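Local coordinates for benzoylformate Decarboxylase (Polynucleobacter necessarius, PDB 4K9Q), which binds thiamine diphosphate with a magnesium ion and probably decarboxylates benzoylformate to benzaldehyde and carbon dioxide, at residues D403-V408 with Q433-G438; M427-F432 with Q455-G460; I450-Q455 with I520-T525; L462-E467 with K526-L531. All blocks are in the same frame, centred on the assembly; numbering follows the deposited sequence.

Contact 1 (D403-V408 with Q433-G438); sequences DLPAAV and QYSVQG. With TPP (thiamine diphosphate), chain D.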
# COMPACT_ATOMS: atom_id res chain seq x y z
N ASP A 403 -8.69 -13.03 -23.82
CA ASP A 403 -8.36 -13.96 -24.90
C ASP A 403 -8.48 -13.37 -26.30
O ASP A 403 -7.67 -13.69 -27.18
CB ASP A 403 -9.17 -15.25 -24.78
CG ASP A 403 -8.67 -16.13 -23.63
OD1 ASP A 403 -7.78 -16.96 -23.89
OD2 ASP A 403 -9.15 -15.96 -22.48
N LEU A 404 -9.47 -12.51 -26.52
CA LEU A 404 -9.63 -11.90 -27.83
C LEU A 404 -8.37 -11.13 -28.25
O LEU A 404 -7.80 -11.42 -29.30
CB LEU A 404 -10.90 -11.05 -27.89
CG LEU A 404 -11.26 -10.49 -29.28
CD1 LEU A 404 -12.72 -10.10 -29.31
CD2 LEU A 404 -10.36 -9.31 -29.64
N PRO A 405 -7.92 -10.17 -27.44
CA PRO A 405 -6.65 -9.53 -27.79
C PRO A 405 -5.42 -10.45 -27.65
O PRO A 405 -4.47 -10.32 -28.43
CB PRO A 405 -6.58 -8.31 -26.85
CG PRO A 405 -7.54 -8.63 -25.73
CD PRO A 405 -8.62 -9.49 -26.33
N ALA A 406 -5.43 -11.38 -26.70
CA ALA A 406 -4.26 -12.26 -26.57
C ALA A 406 -4.03 -13.07 -27.85
O ALA A 406 -2.88 -13.33 -28.24
CB ALA A 406 -4.37 -13.17 -25.35
N ALA A 407 -5.13 -13.46 -28.50
CA ALA A 407 -5.06 -14.17 -29.78
C ALA A 407 -4.27 -13.37 -30.81
O ALA A 407 -3.48 -13.94 -31.57
CB ALA A 407 -6.46 -14.46 -30.30
N VAL A 408 -4.50 -12.06 -30.85
CA VAL A 408 -3.75 -11.20 -31.76
C VAL A 408 -2.27 -11.24 -31.42
O VAL A 408 -1.42 -11.29 -32.31
CB VAL A 408 -4.27 -9.74 -31.74
CG1 VAL A 408 -3.35 -8.84 -32.56
CG2 VAL A 408 -5.70 -9.66 -32.28
N GLN A 433 -17.41 -9.15 -25.96
CA GLN A 433 -17.63 -7.71 -25.76
C GLN A 433 -16.58 -6.99 -24.93
O GLN A 433 -16.36 -5.79 -25.12
CB GLN A 433 -18.99 -7.46 -25.09
CG GLN A 433 -20.16 -8.18 -25.75
CD GLN A 433 -20.29 -7.83 -27.21
OE1 GLN A 433 -20.20 -6.65 -27.58
NE2 GLN A 433 -20.46 -8.84 -28.06
N TYR A 434 -15.94 -7.68 -24.00
CA TYR A 434 -15.10 -6.97 -23.03
C TYR A 434 -13.96 -6.20 -23.68
O TYR A 434 -13.70 -5.06 -23.32
CB TYR A 434 -14.57 -7.91 -21.93
CG TYR A 434 -15.66 -8.39 -20.99
CD1 TYR A 434 -16.49 -9.45 -21.35
CD2 TYR A 434 -15.85 -7.78 -19.75
CE1 TYR A 434 -17.49 -9.88 -20.49
CE2 TYR A 434 -16.85 -8.21 -18.89
CZ TYR A 434 -17.67 -9.26 -19.27
OH TYR A 434 -18.67 -9.71 -18.45
N SER A 435 -13.31 -6.84 -24.65
CA SER A 435 -12.16 -6.24 -25.31
C SER A 435 -12.33 -6.32 -26.82
O SER A 435 -11.38 -6.59 -27.55
CB SER A 435 -10.86 -6.93 -24.89
OG SER A 435 -10.63 -6.73 -23.51
N VAL A 436 -13.56 -6.08 -27.27
CA VAL A 436 -13.91 -6.17 -28.67
C VAL A 436 -12.98 -5.32 -29.56
O VAL A 436 -12.72 -5.67 -30.72
CB VAL A 436 -15.41 -5.79 -28.88
CG1 VAL A 436 -15.65 -4.31 -28.61
CG2 VAL A 436 -15.89 -6.19 -30.24
N GLN A 437 -12.45 -4.23 -29.00
CA GLN A 437 -11.60 -3.32 -29.77
C GLN A 437 -10.32 -4.00 -30.29
O GLN A 437 -9.71 -3.53 -31.25
CB GLN A 437 -11.22 -2.08 -28.96
CG GLN A 437 -12.41 -1.34 -28.37
CD GLN A 437 -12.67 -1.74 -26.94
OE1 GLN A 437 -12.45 -2.89 -26.57
NE2 GLN A 437 -13.13 -0.80 -26.11
N GLY A 438 -9.93 -5.10 -29.64
CA GLY A 438 -8.74 -5.84 -30.04
C GLY A 438 -8.77 -6.26 -31.50
O GLY A 438 -7.73 -6.41 -32.13
N1' TPP D . -16.29 -9.63 -15.83
C2' TPP D . -14.97 -10.03 -16.05
CM2 TPP D . -13.94 -9.03 -16.45
N3' TPP D . -14.60 -11.35 -15.87
C4' TPP D . -15.53 -12.28 -15.49
N4' TPP D . -15.15 -13.54 -15.31
C5' TPP D . -16.86 -11.90 -15.31
C6' TPP D . -17.24 -10.57 -15.46
C7' TPP D . -17.88 -12.92 -14.89
N3 TPP D . -18.28 -13.91 -15.88
C2 TPP D . -17.81 -15.21 -15.93
S1 TPP D . -18.44 -16.09 -17.12
C5 TPP D . -19.35 -14.85 -17.62
C4 TPP D . -19.19 -13.69 -16.86
CM4 TPP D . -19.90 -12.38 -17.10
C6 TPP D . -20.25 -15.11 -18.79
C7 TPP D . -19.55 -15.48 -20.08
O7 TPP D . -20.55 -15.42 -21.07
PA TPP D . -20.26 -15.83 -22.60
O1A TPP D . -18.92 -15.28 -23.00
O2A TPP D . -21.35 -15.32 -23.49
O3A TPP D . -20.08 -17.42 -22.55
PB TPP D . -21.21 -18.55 -22.32
O1B TPP D . -21.17 -18.89 -20.86
O2B TPP D . -20.79 -19.73 -23.17
O3B TPP D . -22.57 -18.04 -22.68

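Contact 2 (M427-F432 with Q455-G460); sequences MGDGSF and QNEEYG. With MG (magnesium ion), chain C; TPP (thiamine diphosphate), chain D.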
# COMPACT_ATOMS: atom_id res chain seq x y z
N MET A 427 -14.95 -18.04 -28.92
CA MET A 427 -15.37 -16.93 -28.06
C MET A 427 -16.85 -17.01 -27.73
O MET A 427 -17.67 -17.26 -28.60
CB MET A 427 -15.14 -15.58 -28.78
CG MET A 427 -13.70 -15.23 -29.06
SD MET A 427 -12.73 -15.01 -27.56
CE MET A 427 -13.72 -13.81 -26.65
N GLY A 428 -17.21 -16.75 -26.47
CA GLY A 428 -18.61 -16.56 -26.16
C GLY A 428 -19.06 -15.18 -26.61
O GLY A 428 -18.23 -14.27 -26.75
N ASP A 429 -20.36 -15.00 -26.84
CA ASP A 429 -20.86 -13.68 -27.24
C ASP A 429 -20.71 -12.61 -26.14
O ASP A 429 -20.41 -11.45 -26.45
CB ASP A 429 -22.28 -13.73 -27.84
CG ASP A 429 -23.30 -14.40 -26.93
OD1 ASP A 429 -22.92 -15.11 -25.99
OD2 ASP A 429 -24.52 -14.26 -27.19
N GLY A 430 -20.91 -12.99 -24.88
CA GLY A 430 -20.66 -12.09 -23.77
C GLY A 430 -19.18 -11.74 -23.63
O GLY A 430 -18.81 -10.57 -23.53
N SER A 431 -18.34 -12.78 -23.61
CA SER A 431 -16.89 -12.61 -23.49
C SER A 431 -16.33 -11.71 -24.59
O SER A 431 -15.46 -10.89 -24.33
CB SER A 431 -16.18 -13.96 -23.56
OG SER A 431 -16.42 -14.73 -22.38
N PHE A 432 -16.84 -11.88 -25.81
CA PHE A 432 -16.40 -11.12 -26.99
C PHE A 432 -16.45 -9.60 -26.76
O PHE A 432 -15.63 -8.87 -27.30
CB PHE A 432 -17.31 -11.50 -28.17
CG PHE A 432 -16.76 -11.13 -29.53
CD1 PHE A 432 -15.75 -11.88 -30.12
CD2 PHE A 432 -17.32 -10.09 -30.25
CE1 PHE A 432 -15.29 -11.57 -31.39
CE2 PHE A 432 -16.86 -9.77 -31.52
CZ PHE A 432 -15.85 -10.51 -32.08
N GLN A 455 -22.93 -17.84 -30.25
CA GLN A 455 -23.96 -16.88 -29.85
C GLN A 455 -25.20 -17.53 -29.24
O GLN A 455 -26.09 -17.97 -29.96
CB GLN A 455 -24.33 -15.95 -31.01
CG GLN A 455 -25.30 -14.87 -30.59
CD GLN A 455 -25.59 -13.88 -31.69
OE1 GLN A 455 -26.05 -14.24 -32.77
NE2 GLN A 455 -25.34 -12.61 -31.41
N ASN A 456 -25.26 -17.58 -27.91
CA ASN A 456 -26.46 -18.05 -27.21
C ASN A 456 -27.28 -16.91 -26.59
O ASN A 456 -28.27 -17.15 -25.89
CB ASN A 456 -26.14 -19.14 -26.17
CG ASN A 456 -25.10 -18.70 -25.15
OD1 ASN A 456 -24.75 -17.53 -25.09
ND2 ASN A 456 -24.60 -19.63 -24.34
N GLU A 457 -26.89 -15.68 -26.89
CA GLU A 457 -27.56 -14.47 -26.40
C GLU A 457 -27.71 -14.42 -24.89
O GLU A 457 -28.71 -13.91 -24.37
CB GLU A 457 -28.93 -14.30 -27.10
CG GLU A 457 -28.77 -14.30 -28.60
CD GLU A 457 -30.01 -13.81 -29.33
OE1 GLU A 457 -31.09 -14.38 -29.10
OE2 GLU A 457 -29.89 -12.86 -30.13
N GLU A 458 -26.71 -14.94 -24.18
CA GLU A 458 -26.75 -14.96 -22.72
C GLU A 458 -25.36 -15.13 -22.13
O GLU A 458 -24.44 -15.55 -22.81
CB GLU A 458 -27.65 -16.11 -22.24
CG GLU A 458 -27.07 -17.50 -22.56
CD GLU A 458 -28.08 -18.65 -22.44
OE1 GLU A 458 -29.20 -18.42 -21.93
OE2 GLU A 458 -27.74 -19.77 -22.87
N TYR A 459 -25.21 -14.79 -20.86
CA TYR A 459 -24.03 -15.18 -20.11
C TYR A 459 -24.32 -16.60 -19.60
O TYR A 459 -24.72 -16.80 -18.45
CB TYR A 459 -23.81 -14.23 -18.94
CG TYR A 459 -23.31 -12.82 -19.27
CD1 TYR A 459 -22.24 -12.60 -20.15
CD2 TYR A 459 -23.87 -11.71 -18.64
CE1 TYR A 459 -21.77 -11.30 -20.40
CE2 TYR A 459 -23.41 -10.43 -18.88
CZ TYR A 459 -22.36 -10.23 -19.76
OH TYR A 459 -21.91 -8.94 -19.99
N GLY A 460 -24.14 -17.59 -20.47
CA GLY A 460 -24.60 -18.94 -20.22
C GLY A 460 -24.08 -19.56 -18.93
O GLY A 460 -24.85 -20.14 -18.15
MG MG C . -22.99 -16.52 -24.29
N1' TPP D . -16.29 -9.63 -15.83
C2' TPP D . -14.97 -10.03 -16.05
CM2 TPP D . -13.94 -9.03 -16.45
N3' TPP D . -14.60 -11.35 -15.87
C4' TPP D . -15.53 -12.28 -15.49
N4' TPP D . -15.15 -13.54 -15.31
C5' TPP D . -16.86 -11.90 -15.31
C6' TPP D . -17.24 -10.57 -15.46
C7' TPP D . -17.88 -12.92 -14.89
N3 TPP D . -18.28 -13.91 -15.88
C2 TPP D . -17.81 -15.21 -15.93
S1 TPP D . -18.44 -16.09 -17.12
C5 TPP D . -19.35 -14.85 -17.62
C4 TPP D . -19.19 -13.69 -16.86
CM4 TPP D . -19.90 -12.38 -17.10
C6 TPP D . -20.25 -15.11 -18.79
C7 TPP D . -19.55 -15.48 -20.08
O7 TPP D . -20.55 -15.42 -21.07
PA TPP D . -20.26 -15.83 -22.60
O1A TPP D . -18.92 -15.28 -23.00
O2A TPP D . -21.35 -15.32 -23.49
O3A TPP D . -20.08 -17.42 -22.55
PB TPP D . -21.21 -18.55 -22.32
O1B TPP D . -21.17 -18.89 -20.86
O2B TPP D . -20.79 -19.73 -23.17
O3B TPP D . -22.57 -18.04 -22.68
O HOH W 1 -25.26 -12.10 -29.04
O HOH W 2 -21.61 -17.92 -25.57
O HOH W 3 -20.10 -8.46 -21.87

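Contact 3 (I450-Q455 with I520-T525); sequences IYVVFQ and IVVPIT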
# COMPACT_ATOMS: atom_id res chain seq x y z
N ILE A 450 -8.87 -16.19 -36.40
CA ILE A 450 -10.22 -16.56 -36.76
C ILE A 450 -11.06 -16.65 -35.50
O ILE A 450 -10.87 -17.56 -34.68
CB ILE A 450 -10.25 -17.92 -37.49
CG1 ILE A 450 -9.37 -17.87 -38.74
CG2 ILE A 450 -11.69 -18.31 -37.86
CD1 ILE A 450 -9.15 -19.22 -39.36
N TYR A 451 -11.96 -15.69 -35.32
CA TYR A 451 -12.83 -15.69 -34.16
C TYR A 451 -14.10 -16.43 -34.49
O TYR A 451 -14.83 -16.03 -35.39
CB TYR A 451 -13.17 -14.26 -33.74
CG TYR A 451 -11.99 -13.47 -33.26
CD1 TYR A 451 -11.46 -12.43 -34.01
CD2 TYR A 451 -11.40 -13.77 -32.03
CE1 TYR A 451 -10.38 -11.70 -33.56
CE2 TYR A 451 -10.31 -13.04 -31.57
CZ TYR A 451 -9.80 -12.01 -32.34
OH TYR A 451 -8.73 -11.28 -31.89
N VAL A 452 -14.37 -17.51 -33.76
CA VAL A 452 -15.64 -18.20 -33.89
C VAL A 452 -16.46 -17.86 -32.66
O VAL A 452 -16.09 -18.24 -31.54
CB VAL A 452 -15.47 -19.73 -34.02
CG1 VAL A 452 -16.82 -20.41 -34.21
CG2 VAL A 452 -14.54 -20.05 -35.19
N VAL A 453 -17.55 -17.13 -32.86
CA VAL A 453 -18.36 -16.66 -31.74
C VAL A 453 -19.60 -17.52 -31.54
O VAL A 453 -20.45 -17.62 -32.43
CB VAL A 453 -18.80 -15.19 -31.93
CG1 VAL A 453 -19.57 -14.69 -30.70
CG2 VAL A 453 -17.61 -14.30 -32.22
N PHE A 454 -19.68 -18.14 -30.38
CA PHE A 454 -20.81 -18.98 -30.01
C PHE A 454 -21.93 -18.13 -29.44
O PHE A 454 -21.89 -17.72 -28.27
CB PHE A 454 -20.36 -20.06 -29.02
CG PHE A 454 -19.44 -21.09 -29.63
CD1 PHE A 454 -18.15 -20.75 -30.01
CD2 PHE A 454 -19.87 -22.39 -29.83
CE1 PHE A 454 -17.30 -21.70 -30.59
CE2 PHE A 454 -19.04 -23.34 -30.40
CZ PHE A 454 -17.75 -23.00 -30.78
N GLN A 455 -22.93 -17.84 -30.25
CA GLN A 455 -23.96 -16.88 -29.85
C GLN A 455 -25.20 -17.53 -29.24
O GLN A 455 -26.09 -17.97 -29.96
CB GLN A 455 -24.33 -15.95 -31.01
CG GLN A 455 -25.30 -14.87 -30.59
CD GLN A 455 -25.59 -13.88 -31.69
OE1 GLN A 455 -26.05 -14.24 -32.77
NE2 GLN A 455 -25.34 -12.61 -31.41
N ILE A 520 -16.62 -15.25 -37.37
CA ILE A 520 -17.69 -16.15 -37.78
C ILE A 520 -18.67 -16.30 -36.62
O ILE A 520 -18.31 -16.83 -35.58
CB ILE A 520 -17.13 -17.53 -38.18
CG1 ILE A 520 -16.09 -17.36 -39.29
CG2 ILE A 520 -18.26 -18.48 -38.60
CD1 ILE A 520 -15.37 -18.63 -39.69
N VAL A 521 -19.89 -15.81 -36.81
CA VAL A 521 -20.88 -15.84 -35.74
C VAL A 521 -21.78 -17.07 -35.92
O VAL A 521 -22.36 -17.27 -36.99
CB VAL A 521 -21.71 -14.53 -35.71
CG1 VAL A 521 -22.72 -14.55 -34.56
CG2 VAL A 521 -20.79 -13.31 -35.63
N VAL A 522 -21.86 -17.89 -34.88
CA VAL A 522 -22.64 -19.12 -34.91
C VAL A 522 -23.73 -19.07 -33.85
O VAL A 522 -23.45 -19.15 -32.65
CB VAL A 522 -21.74 -20.35 -34.65
CG1 VAL A 522 -22.53 -21.64 -34.92
CG2 VAL A 522 -20.48 -20.28 -35.50
N PRO A 523 -25.00 -18.91 -34.27
CA PRO A 523 -26.08 -18.99 -33.29
C PRO A 523 -26.20 -20.42 -32.76
O PRO A 523 -26.21 -21.37 -33.55
CB PRO A 523 -27.33 -18.63 -34.10
CG PRO A 523 -26.84 -18.09 -35.39
CD PRO A 523 -25.49 -18.68 -35.63
N ILE A 524 -26.26 -20.58 -31.44
CA ILE A 524 -26.40 -21.90 -30.86
C ILE A 524 -27.59 -21.94 -29.92
O ILE A 524 -28.15 -20.89 -29.56
CB ILE A 524 -25.12 -22.35 -30.11
CG1 ILE A 524 -24.76 -21.35 -29.01
CG2 ILE A 524 -23.97 -22.53 -31.10
CD1 ILE A 524 -23.73 -21.87 -28.01
N THR A 525 -27.98 -23.14 -29.53
CA THR A 525 -29.02 -23.32 -28.54
C THR A 525 -28.70 -22.54 -27.28
O THR A 525 -27.52 -22.37 -26.92
CB THR A 525 -29.20 -24.81 -28.22
OG1 THR A 525 -30.22 -24.97 -27.22
CG2 THR A 525 -27.88 -25.41 -27.72
O HOH W 4 -29.07 -18.33 -30.27

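Contact 4 (L462-E467 with K526-L531); sequences LKQFAE and KELKPL. With TPP (thiamine diphosphate), chain D.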
# COMPACT_ATOMS: atom_id res chain seq x y z
N LEU A 462 -23.11 -18.24 -16.27
CA LEU A 462 -23.70 -17.66 -15.06
C LEU A 462 -25.07 -18.26 -14.74
O LEU A 462 -25.47 -18.32 -13.57
CB LEU A 462 -23.80 -16.14 -15.14
CG LEU A 462 -22.47 -15.38 -15.30
CD1 LEU A 462 -22.69 -13.88 -15.24
CD2 LEU A 462 -21.45 -15.83 -14.25
N LYS A 463 -25.79 -18.71 -15.75
CA LYS A 463 -27.06 -19.40 -15.51
C LYS A 463 -26.79 -20.81 -14.98
O LYS A 463 -27.56 -21.34 -14.18
CB LYS A 463 -27.93 -19.44 -16.77
CG LYS A 463 -28.43 -18.06 -17.22
CD LYS A 463 -29.40 -18.17 -18.38
CE LYS A 463 -29.84 -16.79 -18.85
NZ LYS A 463 -30.80 -16.88 -19.99
N GLN A 464 -25.70 -21.42 -15.44
CA GLN A 464 -25.28 -22.72 -14.94
C GLN A 464 -24.95 -22.58 -13.45
O GLN A 464 -25.33 -23.42 -12.64
CB GLN A 464 -24.06 -23.23 -15.70
CG GLN A 464 -24.33 -23.57 -17.17
CD GLN A 464 -23.10 -24.07 -17.91
OE1 GLN A 464 -22.04 -23.44 -17.91
NE2 GLN A 464 -23.24 -25.23 -18.56
N PHE A 465 -24.24 -21.51 -13.11
CA PHE A 465 -23.93 -21.24 -11.71
C PHE A 465 -25.16 -20.94 -10.87
O PHE A 465 -25.25 -21.34 -9.72
CB PHE A 465 -22.96 -20.06 -11.60
CG PHE A 465 -21.55 -20.47 -11.39
CD1 PHE A 465 -21.10 -20.77 -10.11
CD2 PHE A 465 -20.67 -20.55 -12.45
CE1 PHE A 465 -19.78 -21.14 -9.89
CE2 PHE A 465 -19.35 -20.93 -12.24
CZ PHE A 465 -18.91 -21.22 -10.96
N ALA A 466 -26.11 -20.20 -11.44
CA ALA A 466 -27.32 -19.84 -10.71
C ALA A 466 -28.09 -21.11 -10.34
O ALA A 466 -28.76 -21.15 -9.30
CB ALA A 466 -28.20 -18.91 -11.54
N GLU A 467 -28.00 -22.12 -11.19
CA GLU A 467 -28.66 -23.41 -10.98
C GLU A 467 -27.96 -24.21 -9.87
O GLU A 467 -28.58 -24.58 -8.87
CB GLU A 467 -28.69 -24.21 -12.29
CG GLU A 467 -29.12 -25.67 -12.16
CD GLU A 467 -30.63 -25.84 -12.23
OE1 GLU A 467 -31.34 -24.83 -12.41
OE2 GLU A 467 -31.10 -27.00 -12.12
N LYS A 526 -29.75 -22.05 -26.62
CA LYS A 526 -29.63 -21.35 -25.35
C LYS A 526 -29.67 -22.34 -24.20
O LYS A 526 -29.39 -21.97 -23.05
CB LYS A 526 -30.75 -20.31 -25.20
CG LYS A 526 -30.77 -19.25 -26.29
CD LYS A 526 -31.95 -18.29 -26.13
CE LYS A 526 -31.57 -17.00 -25.42
NZ LYS A 526 -31.20 -17.17 -23.98
N GLU A 527 -30.00 -23.59 -24.50
CA GLU A 527 -30.00 -24.62 -23.47
C GLU A 527 -28.57 -24.82 -23.00
O GLU A 527 -27.63 -24.67 -23.79
CB GLU A 527 -30.60 -25.94 -23.97
CG GLU A 527 -32.06 -25.83 -24.43
CD GLU A 527 -32.98 -25.20 -23.39
OE1 GLU A 527 -32.82 -25.50 -22.19
OE2 GLU A 527 -33.85 -24.40 -23.77
N LEU A 528 -28.42 -25.14 -21.73
CA LEU A 528 -27.10 -25.27 -21.13
C LEU A 528 -26.98 -26.58 -20.37
O LEU A 528 -27.87 -26.96 -19.61
CB LEU A 528 -26.83 -24.10 -20.18
CG LEU A 528 -26.75 -22.69 -20.78
CD1 LEU A 528 -27.09 -21.65 -19.73
CD2 LEU A 528 -25.35 -22.43 -21.36
N LYS A 529 -25.87 -27.27 -20.59
CA LYS A 529 -25.56 -28.47 -19.83
C LYS A 529 -25.22 -28.08 -18.39
O LYS A 529 -25.05 -26.90 -18.09
CB LYS A 529 -24.40 -29.22 -20.49
CG LYS A 529 -24.78 -29.77 -21.86
CD LYS A 529 -23.57 -30.19 -22.66
CE LYS A 529 -23.97 -30.62 -24.07
NZ LYS A 529 -24.93 -31.75 -24.05
N PRO A 530 -25.16 -29.07 -17.50
CA PRO A 530 -24.76 -28.85 -16.10
C PRO A 530 -23.30 -28.40 -16.02
O PRO A 530 -22.52 -28.72 -16.91
CB PRO A 530 -24.90 -30.23 -15.47
CG PRO A 530 -25.91 -30.94 -16.32
CD PRO A 530 -25.64 -30.45 -17.72
N LEU A 531 -22.94 -27.68 -14.96
CA LEU A 531 -21.56 -27.25 -14.77
C LEU A 531 -20.58 -28.43 -14.84
O LEU A 531 -19.53 -28.34 -15.49
CB LEU A 531 -21.39 -26.53 -13.43
CG LEU A 531 -21.55 -25.02 -13.37
CD1 LEU A 531 -21.22 -24.52 -11.97
CD2 LEU A 531 -20.66 -24.33 -14.40
N1' TPP D . -16.29 -9.63 -15.83
C2' TPP D . -14.97 -10.03 -16.05
CM2 TPP D . -13.94 -9.03 -16.45
N3' TPP D . -14.60 -11.35 -15.87
C4' TPP D . -15.53 -12.28 -15.49
N4' TPP D . -15.15 -13.54 -15.31
C5' TPP D . -16.86 -11.90 -15.31
C6' TPP D . -17.24 -10.57 -15.46
C7' TPP D . -17.88 -12.92 -14.89
N3 TPP D . -18.28 -13.91 -15.88
C2 TPP D . -17.81 -15.21 -15.93
S1 TPP D . -18.44 -16.09 -17.12
C5 TPP D . -19.35 -14.85 -17.62
C4 TPP D . -19.19 -13.69 -16.86
CM4 TPP D . -19.90 -12.38 -17.10
C6 TPP D . -20.25 -15.11 -18.79
C7 TPP D . -19.55 -15.48 -20.08
O7 TPP D . -20.55 -15.42 -21.07
PA TPP D . -20.26 -15.83 -22.60
O1A TPP D . -18.92 -15.28 -23.00
O2A TPP D . -21.35 -15.32 -23.49
O3A TPP D . -20.08 -17.42 -22.55
PB TPP D . -21.21 -18.55 -22.32
O1B TPP D . -21.17 -18.89 -20.86
O2B TPP D . -20.79 -19.73 -23.17
O3B TPP D . -22.57 -18.04 -22.68
O HOH W 5 -25.65 -26.30 -13.33
O HOH W 6 -20.81 -27.21 -19.10

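Contact 1 (D403-V408 with Q433-G438)
L404 reaches from helix 403-417 into the turn S435-G438 with both methyls. CG stands anti to the backbone N (chi1 -173°), and from there CD2 lies 3.6 Å from S435 O and 3.9 Å from G438 CA, while CD1 faces V436 CA. The two L404 methyls thus lie against the turn backbone rather than against a side chain. Beside them the P405 ring lays its CD carbon 3.7 Å from S435 CB. S435 OG takes no part in that apolar touch and bonds instead to G401 O. At the far end of the turn V408 CG2 rests 3.8 Å from G438 O. G438 needs its bare alpha carbon here, because a CB on it would run into L404 CD2. The turn is of type I and closed by G438 N to S435 O at 2.9 Å. Just before it, Y434 turns its ring the other way: CE2 comes within 3.4 Å of N1' of thiamine diphosphate at an oblique slant, and OH bonds to N23 of the second subunit. L404 also packs on M427 of strand 423-428, and P405 on helix 47-61. No hydrogen bond crosses between 403-408 and 433-438. The buried S435 carbonyl is satisfied inside its own turn, which leaves shape and van der Waals contact to hold helix and turn together.

Contact 2 (M427-F432 with Q455-G460)
Y459 lays its ring beside G430, with CE1 3.6 Å from G430 CA at an oblique approach. One face carries the CM4 methyl of thiamine diphosphate, 3.8 Å above the plane and over the ring centre; the cofactor's O7 and a water lie in plane at the edge. That water joins Y459 OH to G430 O, and the hydroxyl also bonds to N23 of the second subunit. An alanine in place of Y459 would probably leave CM4 without its ring face and that water and N23 without the hydroxyl. The D429 carboxylate works with both oxygens. OD1 binds magnesium at 2.2 Å, and OD2 takes a weak bond from E457 N at 2.8 Å, which ties the two segments. N456 OD1, the E458 carbonyl, diphosphate oxygens O2A and O3B and a water complete six ligands. Main-chain N-H groups hold the same phosphates: G430 N meets O2A and G460 N meets O3B, both at 2.7 Å. S431 grips O1A with N and OG. G428-D429-G430, at the junction of strand 423-428 and helix 429-434, and the later N456 form the GDG...N signature by which this enzyme family binds magnesium and diphosphate.

Contact 3 (I450-Q455 with I520-T525)
Strands 450-455 and 520-523 run parallel, their axes 4.7 Å apart and 23° askew, and a ladder of I520 N to Y451 O, V453 N to I520 O, V522 N to V453 O and Q455 N to V522 O joins them, each bond 2.8 Å long. A last rung, I524 N to Q455 O at 3.0 Å, comes from above the carbonyl plane as the second strand ends. P523, which has no N-H, gives its CA to the same oxygen in a CH...O contact. On the face of V452, F454, I520 and V522 the side chains meet in pairs. V452 CG1 meets V522 CG2 at 3.9 Å, the two valines crossing obliquely, and I450 lies alongside I520 with CG2 on CD1. I524 has CG1 wedged between its backbone N and carbonyl carbon (chi1 57°), and its CD1 reaches F454 CB at 4.0 Å. Helices 352-361 and 501-513 pack over this face. The other face holds V453, V521 and Q455 under I484 of helix 484-490, and there Q455 OE1 lies 3.8 Å from V521 CG1. Straight main-chain bonds satisfy these buried peptide groups, and mostly apolar side chains line both faces against the helices, so the pairing is that of an inner sheet region covered on either face.

Contact 4 (L462-E467 with K526-L531)
F465 and L531 meet at about a right angle, with L531 CD1 seated over the centre of the ring face, 3.9 Å from the centroid and only 4° off the normal. Next to this CH-pi contact, Q464 CB touches L531 CD2 at 3.8 Å and Q464 CG lies 3.9 Å from L528 CB. Q464 runs extended from the helix, CD anti to CA (chi2 180°), and its NE2 donates to K529 O from above the carbonyl plane. The modelled length of 2.5 Å is very short and so doubtful in detail. A water also accepts from NE2 and donates a hydrogen bond to P530 O. An alanine here would keep CB on L531 but would probably leave K529 O and that water without the amide N-H and open a gap beside L528 CB. L528 CD1 adds a 3.8 Å contact with K463 CB. Toward solvent the contact thins: K526, K529 and P530 are exposed, and L531 is too, although its CD1 is packed on F465. A second water donates to Q464 O and accepts a weak bond from L531 N. At the lysine end K463 NZ and K526 NZ stand 4.0 Å apart, like charges that both pair with E458, while K463 also reaches D478. Away from the tail, L462 CD1 lies 3.7 Å from CM4 of thiamine diphosphate. The result is a C-terminal tail without regular structure, laid along the helix that follows the metal-binding loop of a thiamine diphosphate site.

Overall arrangement
All four contacts lie in the C-terminal region; contacts 1, 2 and 4 touch the same thiamine diphosphate, and contact 3 adjoins contact 2 in the sheet. Contacts 2 and 3 are nearest, centres 9 Å apart, sharing Q455 and the parallel sheet in which strands 423-428, 449-455 and 517-523 are successive neighbours. Contacts 1 and 2, centres 14 Å apart, both use helix 429-434, and Y451 OH of contact 3 hydrogen-bonds to L404 O. Contacts 2 and 4, centres 13 Å apart, join through salt bridges from E458 to K463 and K526; the tail continues directly from 520-525. Along the chain contact 1 closes before contacts 3 and 4 open, while its segments alternate with those of contact 2. Sheet, loops and tail thus converge on the magnesium diphosphate site.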